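Local atomic coordinates of adhesion and penetration protein autotransporter (Haemophilus influenzae, PDB entry 3SYJ), a protein that is a probable serine protease that promotes adherence to and invasion of host cells, its secreted passenger domain also driving bacterial aggregation through self-association. Residues 145-151 against 204-208; 427-433 against 455-461; 443-449 against 462-466. All coordinates share one frame; numbering follows the deposited sequence.

Contact 1. Residues 145-151 against 204-208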
loop_
_atom_site.group_PDB
_atom_site.type_symbol
_atom_site.label_atom_id
_atom_site.label_comp_id
_atom_site.label_asym_id
_atom_site.label_seq_id
_atom_site.Cartn_x
_atom_site.Cartn_y
_atom_site.Cartn_z
ATOM N N ARG A 145 33.571 54.113 -17.049
ATOM C CA ARG A 145 33.333 52.935 -16.225
ATOM C C ARG A 145 31.927 52.353 -16.352
ATOM O O ARG A 145 31.602 51.356 -15.705
ATOM C CB ARG A 145 33.662 53.227 -14.763
ATOM C CG ARG A 145 35.159 53.259 -14.483
ATOM C CD ARG A 145 35.479 54.148 -13.293
ATOM N NE ARG A 145 34.622 53.833 -12.162
ATOM C CZ ARG A 145 34.152 54.739 -11.312
ATOM N NH1 ARG A 145 33.379 54.357 -10.306
ATOM N NH2 ARG A 145 34.448 56.024 -11.474
ATOM N N THR A 146 31.091 52.975 -17.171
ATOM C CA THR A 146 29.806 52.382 -17.510
ATOM C C THR A 146 30.041 51.353 -18.604
ATOM O O THR A 146 29.559 50.227 -18.534
ATOM C CB THR A 146 28.808 53.434 -18.009
ATOM O OG1 THR A 146 28.480 54.328 -16.939
ATOM C CG2 THR A 146 27.537 52.764 -18.493
ATOM N N LYS A 147 30.811 51.750 -19.608
ATOM C CA LYS A 147 31.196 50.854 -20.691
ATOM C C LYS A 147 32.220 49.821 -20.210
ATOM O O LYS A 147 32.173 48.654 -20.608
ATOM C CB LYS A 147 31.756 51.665 -21.864
ATOM C CG LYS A 147 32.133 50.857 -23.108
ATOM C CD LYS A 147 32.678 51.790 -24.194
ATOM C CE LYS A 147 33.205 51.042 -25.415
ATOM N NZ LYS A 147 33.956 51.961 -26.335
ATOM N N TYR A 148 33.133 50.259 -19.345
ATOM C CA TYR A 148 34.203 49.413 -18.826
ATOM C C TYR A 148 34.192 49.400 -17.299
ATOM O O TYR A 148 34.990 50.094 -16.667
ATOM C CB TYR A 148 35.551 49.948 -19.297
ATOM C CG TYR A 148 35.731 49.935 -20.798
ATOM C CD1 TYR A 148 35.874 48.742 -21.492
ATOM C CD2 TYR A 148 35.771 51.118 -21.517
ATOM C CE1 TYR A 148 36.048 48.729 -22.861
ATOM C CE2 TYR A 148 35.946 51.118 -22.889
ATOM C CZ TYR A 148 36.084 49.925 -23.555
ATOM O OH TYR A 148 36.256 49.935 -24.920
ATOM N N PRO A 149 33.284 48.616 -16.703
ATOM C CA PRO A 149 33.047 48.626 -15.253
ATOM C C PRO A 149 34.095 47.877 -14.444
ATOM O O PRO A 149 34.365 48.264 -13.309
ATOM C CB PRO A 149 31.706 47.910 -15.113
ATOM C CG PRO A 149 31.591 47.066 -16.312
ATOM C CD PRO A 149 32.329 47.755 -17.419
ATOM N N GLU A 150 34.660 46.816 -15.010
ATOM C CA GLU A 150 35.641 46.005 -14.301
ATOM C C GLU A 150 37.005 46.038 -14.987
ATOM O O GLU A 150 37.102 46.149 -16.213
ATOM C CB GLU A 150 35.134 44.570 -14.163
ATOM C CG GLU A 150 33.733 44.468 -13.566
ATOM C CD GLU A 150 33.711 44.523 -12.049
ATOM O OE1 GLU A 150 34.780 44.741 -11.438
ATOM O OE2 GLU A 150 32.623 44.335 -11.461
ATOM N N ARG A 151 38.061 45.963 -14.185
ATOM C CA ARG A 151 39.422 45.959 -14.700
ATOM C C ARG A 151 40.290 45.156 -13.736
ATOM O O ARG A 151 40.191 45.342 -12.523
ATOM C CB ARG A 151 39.959 47.391 -14.843
ATOM C CG ARG A 151 40.627 47.641 -16.184
ATOM C CD ARG A 151 41.716 48.697 -16.148
ATOM N NE ARG A 151 41.243 50.055 -16.388
ATOM C CZ ARG A 151 41.711 50.869 -17.337
ATOM N NH1 ARG A 151 42.661 50.471 -18.165
ATOM N NH2 ARG A 151 41.226 52.093 -17.454
ATOM N N GLY A 204 39.019 50.340 -4.211
ATOM C CA GLY A 204 39.074 51.225 -5.360
ATOM C C GLY A 204 37.836 51.179 -6.236
ATOM O O GLY A 204 36.878 50.453 -5.952
ATOM N N GLU A 205 37.860 51.962 -7.310
ATOM C CA GLU A 205 36.716 52.078 -8.204
ATOM C C GLU A 205 36.523 50.797 -9.011
ATOM O O GLU A 205 35.456 50.572 -9.572
ATOM C CB GLU A 205 36.861 53.298 -9.124
ATOM C CG GLU A 205 37.925 53.158 -10.197
ATOM C CD GLU A 205 38.536 54.498 -10.602
ATOM O OE1 GLU A 205 38.282 55.509 -9.905
ATOM O OE2 GLU A 205 39.276 54.541 -11.610
ATOM N N TYR A 206 37.549 49.949 -9.048
ATOM C CA TYR A 206 37.418 48.646 -9.702
ATOM C C TYR A 206 37.252 47.479 -8.727
ATOM O O TYR A 206 37.192 46.323 -9.154
ATOM C CB TYR A 206 38.569 48.368 -10.670
ATOM C CG TYR A 206 38.630 49.319 -11.844
ATOM C CD1 TYR A 206 37.615 49.361 -12.794
ATOM C CD2 TYR A 206 39.714 50.167 -12.007
ATOM C CE1 TYR A 206 37.682 50.235 -13.873
ATOM C CE2 TYR A 206 39.793 51.037 -13.070
ATOM C CZ TYR A 206 38.782 51.073 -14.004
ATOM O OH TYR A 206 38.895 51.960 -15.059
ATOM N N GLY A 207 37.150 47.774 -7.432
ATOM C CA GLY A 207 36.850 46.738 -6.457
ATOM C C GLY A 207 37.708 46.751 -5.204
ATOM O O GLY A 207 38.589 47.593 -5.046
ATOM N N PRO A 208 37.460 45.797 -4.304
ATOM C CA PRO A 208 38.100 45.785 -2.986
ATOM C C PRO A 208 39.530 45.235 -3.000
ATOM O O PRO A 208 40.187 45.267 -1.964
ATOM C CB PRO A 208 37.209 44.836 -2.170
ATOM C CG PRO A 208 36.225 44.218 -3.150
ATOM C CD PRO A 208 36.630 44.604 -4.533
HETATM O O HOH W 1 37.168 51.950 -16.913
HETATM O O HOH W 2 37.245 44.968 -11.440
HETATM O O HOH W 3 35.233 43.921 -8.860
#
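The aromatic ring of Tyr206 lies between Arg151 and the aliphatic part of Glu205. Arg151 CB sits over the middle of one face, a CH-pi contact of 3.6 Å from CB to the ring centroid, while Glu205 CG covers the rim of the other. A tyrosine suits this place because it offers flat faces for packing and a hydroxyl that reaches polar partners at its far end. There the Arg151 chain, bent at chi3 (-89°), brings its guanidinium round so that NE and NH2 both point at Tyr206 OH, each in a weak hydrogen bond of 3.3 Å, with the two planes 76° apart. Tyr206 OH donates a hydrogen bond to water 1, which in turn donates to Tyr148 O. Along the ring edge, Pro149 O comes within 3.5 Å of Tyr206 CD1.

Arg145 spreads its guanidinium over Glu205 CB, its plane nearly parallel to that of the carboxylate (4°), the two stacked; the 4.2 Å between Arg145 NH2 and Glu205 OE1 leaves attraction of charge without a directed bond. Glu205 OE2 instead accepts from Gln186 N. Water 2 joins Tyr206 O, Glu150 OE1 and Arg151 N, and the second oxygen of Glu150 is held by Lys45 N. The ring is presented by the type I turn Gly204 to Gly207, whose last glycine adopts a positive phi.

Two loops of the peptidase S6 domain are thus joined mainly through one tyrosine. Waters 1 and 2 bridge some backbone groups between them, and the two weak Arg151 donors would probably make the hydroxyl a somewhat better hydrogen-bond donor to water 1.

Contact 2. Residues 427-433 against 455-461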
loop_
_atom_site.group_PDB
_atom_site.type_symbol
_atom_site.label_atom_id
_atom_site.label_comp_id
_atom_site.label_asym_id
_atom_site.label_seq_id
_atom_site.Cartn_x
_atom_site.Cartn_y
_atom_site.Cartn_z
ATOM N N GLY A 427 41.999 20.017 -27.751
ATOM C CA GLY A 427 41.573 21.202 -27.027
ATOM C C GLY A 427 40.142 21.608 -27.332
ATOM O O GLY A 427 39.436 22.119 -26.465
ATOM N N ASP A 428 39.701 21.366 -28.565
ATOM C CA ASP A 428 38.386 21.839 -28.996
ATOM C C ASP A 428 37.779 20.908 -30.044
ATOM O O ASP A 428 38.498 20.247 -30.798
ATOM C CB ASP A 428 38.494 23.271 -29.545
ATOM C CG ASP A 428 37.163 24.003 -29.537
ATOM O OD1 ASP A 428 36.148 23.402 -29.120
ATOM O OD2 ASP A 428 37.130 25.183 -29.950
ATOM N N GLY A 429 36.454 20.847 -30.083
ATOM C CA GLY A 429 35.772 20.069 -31.102
ATOM C C GLY A 429 35.838 18.575 -30.849
ATOM O O GLY A 429 35.846 18.131 -29.702
ATOM N N LYS A 430 35.873 17.794 -31.923
ATOM C CA LYS A 430 35.842 16.343 -31.802
ATOM C C LYS A 430 36.931 15.654 -32.605
ATOM O O LYS A 430 37.236 16.035 -33.728
ATOM C CB LYS A 430 34.482 15.785 -32.217
ATOM C CG LYS A 430 34.298 14.323 -31.851
ATOM C CD LYS A 430 33.255 13.642 -32.725
ATOM C CE LYS A 430 31.853 14.126 -32.413
ATOM N NZ LYS A 430 30.883 13.505 -33.357
ATOM N N VAL A 431 37.524 14.637 -31.997
ATOM C CA VAL A 431 38.469 13.774 -32.671
ATOM C C VAL A 431 37.859 12.395 -32.583
ATOM O O VAL A 431 37.560 11.912 -31.487
ATOM C CB VAL A 431 39.817 13.747 -31.945
ATOM C CG1 VAL A 431 40.651 12.564 -32.406
ATOM C CG2 VAL A 431 40.562 15.068 -32.142
ATOM N N ILE A 432 37.641 11.776 -33.738
ATOM C CA ILE A 432 37.162 10.401 -33.799
ATOM C C ILE A 432 38.355 9.497 -34.070
ATOM O O ILE A 432 39.125 9.743 -34.997
ATOM C CB ILE A 432 36.119 10.221 -34.922
ATOM C CG1 ILE A 432 34.915 11.139 -34.682
ATOM C CG2 ILE A 432 35.686 8.779 -35.012
ATOM C CD1 ILE A 432 33.912 11.154 -35.827
ATOM N N LEU A 433 38.518 8.464 -33.252
ATOM C CA LEU A 433 39.624 7.531 -33.419
ATOM C C LEU A 433 39.191 6.310 -34.206
ATOM O O LEU A 433 38.372 5.520 -33.737
ATOM C CB LEU A 433 40.159 7.076 -32.065
ATOM C CG LEU A 433 40.593 8.186 -31.109
ATOM C CD1 LEU A 433 41.065 7.576 -29.798
ATOM C CD2 LEU A 433 41.687 9.029 -31.761
ATOM N N ARG A 455 36.467 21.827 -23.784
ATOM C CA ARG A 455 35.721 22.051 -25.023
ATOM C C ARG A 455 35.720 20.829 -25.942
ATOM O O ARG A 455 34.898 20.728 -26.852
ATOM C CB ARG A 455 36.286 23.251 -25.794
ATOM C CG ARG A 455 36.265 24.569 -25.044
ATOM C CD ARG A 455 37.099 25.619 -25.790
ATOM N NE ARG A 455 38.505 25.227 -25.838
ATOM C CZ ARG A 455 39.437 25.821 -26.576
ATOM N NH1 ARG A 455 39.125 26.855 -27.358
ATOM N NH2 ARG A 455 40.690 25.380 -26.529
ATOM N N GLY A 456 36.646 19.908 -25.712
ATOM C CA GLY A 456 36.892 18.833 -26.659
ATOM C C GLY A 456 36.238 17.497 -26.364
ATOM O O GLY A 456 35.781 17.241 -25.249
ATOM N N THR A 457 36.201 16.642 -27.387
ATOM C CA THR A 457 35.637 15.298 -27.283
ATOM C C THR A 457 36.470 14.284 -28.066
ATOM O O THR A 457 36.831 14.507 -29.222
ATOM C CB THR A 457 34.183 15.247 -27.825
ATOM O OG1 THR A 457 33.324 16.052 -27.008
ATOM C CG2 THR A 457 33.654 13.813 -27.848
ATOM N N VAL A 458 36.772 13.162 -27.433
ATOM C CA VAL A 458 37.360 12.045 -28.143
ATOM C C VAL A 458 36.295 10.971 -28.259
ATOM O O VAL A 458 35.736 10.543 -27.254
ATOM C CB VAL A 458 38.586 11.480 -27.407
ATOM C CG1 VAL A 458 38.919 10.099 -27.924
ATOM C CG2 VAL A 458 39.782 12.427 -27.549
ATOM N N GLN A 459 36.011 10.555 -29.488
ATOM C CA GLN A 459 34.982 9.556 -29.766
ATOM C C GLN A 459 35.630 8.293 -30.336
ATOM O O GLN A 459 36.460 8.366 -31.247
ATOM C CB GLN A 459 33.956 10.125 -30.753
ATOM C CG GLN A 459 32.942 9.129 -31.301
ATOM C CD GLN A 459 32.053 9.758 -32.361
ATOM O OE1 GLN A 459 31.516 10.845 -32.167
ATOM N NE2 GLN A 459 31.902 9.077 -33.494
ATOM N N LEU A 460 35.261 7.141 -29.788
ATOM C CA LEU A 460 35.852 5.873 -30.207
ATOM C C LEU A 460 35.014 5.214 -31.301
ATOM O O LEU A 460 33.837 4.910 -31.096
ATOM C CB LEU A 460 35.979 4.919 -29.013
ATOM C CG LEU A 460 36.665 5.453 -27.753
ATOM C CD1 LEU A 460 36.859 4.340 -26.717
ATOM C CD2 LEU A 460 37.994 6.097 -28.108
ATOM N N ASN A 461 35.627 4.988 -32.457
ATOM C CA ASN A 461 34.960 4.257 -33.525
ATOM C C ASN A 461 35.572 2.885 -33.765
ATOM O O ASN A 461 35.338 2.277 -34.800
ATOM C CB ASN A 461 34.946 5.069 -34.821
ATOM C CG ASN A 461 33.761 6.014 -34.903
ATOM O OD1 ASN A 461 33.342 6.400 -35.989
ATOM N ND2 ASN A 461 33.208 6.380 -33.751
HETATM O O HOH W 4 33.322 18.477 -28.374
#
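Gly429 O is gripped from two directions: Thr457 N donates to it over 2.8 Å, and water 4 donates at 2.9 Å to the same Gly429 O. That water also accepts from Thr457 OG1 and donates to Arg455 O, bridging the two strands where they begin to pair. Gly429, at the corner, takes a positive phi (75°) that glycine tolerates easily. Beyond it the strands run parallel, 4.7 Å apart, and the ladder that begins with the Thr457 N bond continues with the straighter Val431 N to Thr457 O (168°) and ends at Asn461 N and Leu433 O.

On the face of Lys430, Ile432 and Gln459, the lysine's long chain bends at chi3 (-71°), bringing NZ to 3.0 Å from Gln459 OE1; Ile432 lies alongside the same glutamine. The other face is apolar: Leu433 CD1 packs at 3.8 Å against both Val458 CG1 and Leu460 CD2, branched residues suited to a buried strand face. At the corner the Asp428 carboxylate stacks on the Arg455 guanidinium in a long, purely electrostatic salt bridge, while Arg455 NE bonds to Ser453 OG.

Strand 411-414 pairs with 430-433 on its other side, as 478-481 does with 455-460, and Val426 of strand 423-427 meets Val431 and Val458 across the interior.

Contact 3. Residues 443-449 against 462-466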
loop_
_atom_site.group_PDB
_atom_site.type_symbol
_atom_site.label_atom_id
_atom_site.label_comp_id
_atom_site.label_asym_id
_atom_site.label_seq_id
_atom_site.Cartn_x
_atom_site.Cartn_y
_atom_site.Cartn_z
ATOM N N LYS A 443 48.179 -1.412 -34.971
ATOM C CA LYS A 443 47.124 -0.400 -34.969
ATOM C C LYS A 443 47.192 0.448 -33.698
ATOM O O LYS A 443 47.036 -0.070 -32.590
ATOM C CB LYS A 443 45.753 -1.070 -35.064
ATOM C CG LYS A 443 44.584 -0.099 -35.209
ATOM C CD LYS A 443 43.270 -0.847 -35.423
ATOM C CE LYS A 443 42.916 -1.685 -34.206
ATOM N NZ LYS A 443 41.545 -2.243 -34.294
ATOM N N GLN A 444 47.431 1.746 -33.861
ATOM C CA GLN A 444 47.476 2.681 -32.731
ATOM C C GLN A 444 47.224 4.099 -33.216
ATOM O O GLN A 444 47.932 4.596 -34.098
ATOM C CB GLN A 444 48.821 2.605 -32.008
ATOM C CG GLN A 444 49.024 3.681 -30.942
ATOM C CD GLN A 444 50.364 3.560 -30.238
ATOM O OE1 GLN A 444 51.329 4.248 -30.580
ATOM N NE2 GLN A 444 50.439 2.666 -29.266
ATOM N N ALA A 445 46.206 4.746 -32.655
ATOM C CA ALA A 445 45.840 6.095 -33.082
ATOM C C ALA A 445 46.869 7.136 -32.660
ATOM O O ALA A 445 47.263 7.982 -33.455
ATOM C CB ALA A 445 44.468 6.458 -32.561
ATOM N N PHE A 446 47.295 7.062 -31.402
ATOM C CA PHE A 446 48.309 7.965 -30.855
ATOM C C PHE A 446 49.054 7.275 -29.715
ATOM O O PHE A 446 48.510 6.395 -29.053
ATOM C CB PHE A 446 47.674 9.271 -30.360
ATOM C CG PHE A 446 46.950 10.046 -31.431
ATOM C CD1 PHE A 446 47.646 10.883 -32.295
ATOM C CD2 PHE A 446 45.577 9.936 -31.572
ATOM C CE1 PHE A 446 46.982 11.600 -33.281
ATOM C CE2 PHE A 446 44.907 10.635 -32.557
ATOM C CZ PHE A 446 45.608 11.472 -33.413
ATOM N N SER A 447 50.299 7.665 -29.487
ATOM C CA SER A 447 51.060 7.084 -28.387
ATOM C C SER A 447 50.602 7.665 -27.054
ATOM O O SER A 447 50.960 7.162 -25.995
ATOM C CB SER A 447 52.547 7.347 -28.572
ATOM O OG SER A 447 52.790 8.738 -28.580
ATOM N N GLU A 448 49.805 8.725 -27.115
ATOM C CA GLU A 448 49.346 9.418 -25.917
ATOM C C GLU A 448 48.250 10.401 -26.318
ATOM O O GLU A 448 48.363 11.083 -27.340
ATOM C CB GLU A 448 50.521 10.149 -25.266
ATOM C CG GLU A 448 50.252 10.708 -23.883
ATOM C CD GLU A 448 51.511 11.266 -23.224
ATOM O OE1 GLU A 448 52.189 12.121 -23.843
ATOM O OE2 GLU A 448 51.821 10.850 -22.084
ATOM N N ILE A 449 47.188 10.468 -25.518
ATOM C CA ILE A 449 46.018 11.283 -25.854
ATOM C C ILE A 449 45.533 12.064 -24.634
ATOM O O ILE A 449 45.274 11.481 -23.584
ATOM C CB ILE A 449 44.848 10.413 -26.393
ATOM C CG1 ILE A 449 45.275 9.618 -27.629
ATOM C CG2 ILE A 449 43.630 11.267 -26.708
ATOM C CD1 ILE A 449 44.324 8.477 -27.976
ATOM N N ASP A 462 36.344 2.399 -32.798
ATOM C CA ASP A 462 36.985 1.090 -32.909
ATOM C C ASP A 462 37.622 0.698 -31.584
ATOM O O ASP A 462 37.751 1.528 -30.676
ATOM C CB ASP A 462 38.036 1.102 -34.026
ATOM C CG ASP A 462 38.514 -0.301 -34.414
ATOM O OD1 ASP A 462 37.901 -1.306 -33.989
ATOM O OD2 ASP A 462 39.515 -0.398 -35.155
ATOM N N ASP A 463 38.011 -0.568 -31.465
ATOM C CA ASP A 463 38.704 -1.040 -30.275
ATOM C C ASP A 463 40.214 -0.924 -30.446
ATOM O O ASP A 463 40.715 -0.714 -31.553
ATOM C CB ASP A 463 38.331 -2.484 -29.950
ATOM C CG ASP A 463 36.844 -2.667 -29.737
ATOM O OD1 ASP A 463 36.234 -1.855 -29.009
ATOM O OD2 ASP A 463 36.277 -3.627 -30.295
ATOM N N LYS A 464 40.924 -1.044 -29.329
ATOM C CA LYS A 464 42.374 -1.064 -29.322
ATOM C C LYS A 464 42.985 0.077 -30.118
ATOM O O LYS A 464 43.808 -0.152 -30.996
ATOM C CB LYS A 464 42.870 -2.397 -29.872
ATOM C CG LYS A 464 42.303 -3.584 -29.146
ATOM C CD LYS A 464 43.209 -4.783 -29.314
ATOM C CE LYS A 464 43.084 -5.731 -28.131
ATOM N NZ LYS A 464 44.397 -6.375 -27.808
ATOM N N GLN A 465 42.594 1.306 -29.799
ATOM C CA GLN A 465 43.065 2.479 -30.533
ATOM C C GLN A 465 44.217 3.162 -29.823
ATOM O O GLN A 465 44.979 3.924 -30.426
ATOM C CB GLN A 465 41.922 3.477 -30.733
ATOM C CG GLN A 465 40.895 3.031 -31.748
ATOM C CD GLN A 465 41.423 3.103 -33.165
ATOM O OE1 GLN A 465 41.335 2.134 -33.935
ATOM N NE2 GLN A 465 41.983 4.250 -33.520
ATOM N N PHE A 466 44.326 2.894 -28.530
ATOM C CA PHE A 466 45.354 3.506 -27.714
ATOM C C PHE A 466 45.492 2.735 -26.419
ATOM O O PHE A 466 44.610 1.968 -26.039
ATOM C CB PHE A 466 44.996 4.958 -27.392
ATOM C CG PHE A 466 43.723 5.099 -26.611
ATOM C CD1 PHE A 466 43.738 5.103 -25.221
ATOM C CD2 PHE A 466 42.506 5.213 -27.260
ATOM C CE1 PHE A 466 42.561 5.226 -24.493
ATOM C CE2 PHE A 466 41.331 5.332 -26.541
ATOM C CZ PHE A 466 41.362 5.344 -25.153
HETATM O O HOH W 5 45.748 -2.323 -31.246
#
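This is a loop-to-loop contact in the beta-solenoid part of the passenger domain, between the loop leading into strand 449-452 and the one that follows strand 455-460. A single backbone bond joins them centrally: Ala445 N donates to Gln465 O over 2.7 Å, lying in the carbonyl plane. Small Ala445 suits this close approach, its CB lying 3.4 Å from that same Gln465 O. Beside it, water 5 donates to both Lys443 O and Lys464 O, extending the link between the two backbones.

At the solvent-facing end Lys443 reaches across with its long chain. CG is anti to the backbone N (chi1 -174°) and the chain turns at CD, carrying NZ to 2.9 Å from Asp462 OD2 in a salt bridge. The ammonium comes from above the carboxylate plane and also makes a weak bond to Asp463 O, so one charge holds two neighbouring residues. Asp462 OD1 in turn weakly accepts from Asp463 N.

The inner end is apolar. Ile449 CD1 meets Phe466 CB at 3.6 Å, the two side chains crossing nearly at a right angle, and Phe466 also meets the ring of Phe471. Polar outer loops stacked coil upon coil over a hydrophobic interior are characteristic of the right-handed beta-helix of autotransporter passengers.

Overall arrangement
From the N terminus, contact 1 comes first, closing a long, strand-rich excursion within the protease domain by joining the loop before strand 151-155 to the loop before strand 221-226. The chain then enters the beta-helix, where contacts 2 and 3 interlock: their segments alternate, 427-433, 443-449, 455-461, 462-466, so each closes a stretch that the other overlaps. Contact 2 ties neighbouring strands and contact 3 the loops beyond them. Their centres are 13 Å apart, and Leu433 and Leu460 of contact 2 pack against Phe466 of contact 3, with Phe446 also on Leu433. Contact 1 stands apart, its centre about 39 Å from that of contact 2 and 49 Å from that of contact 3.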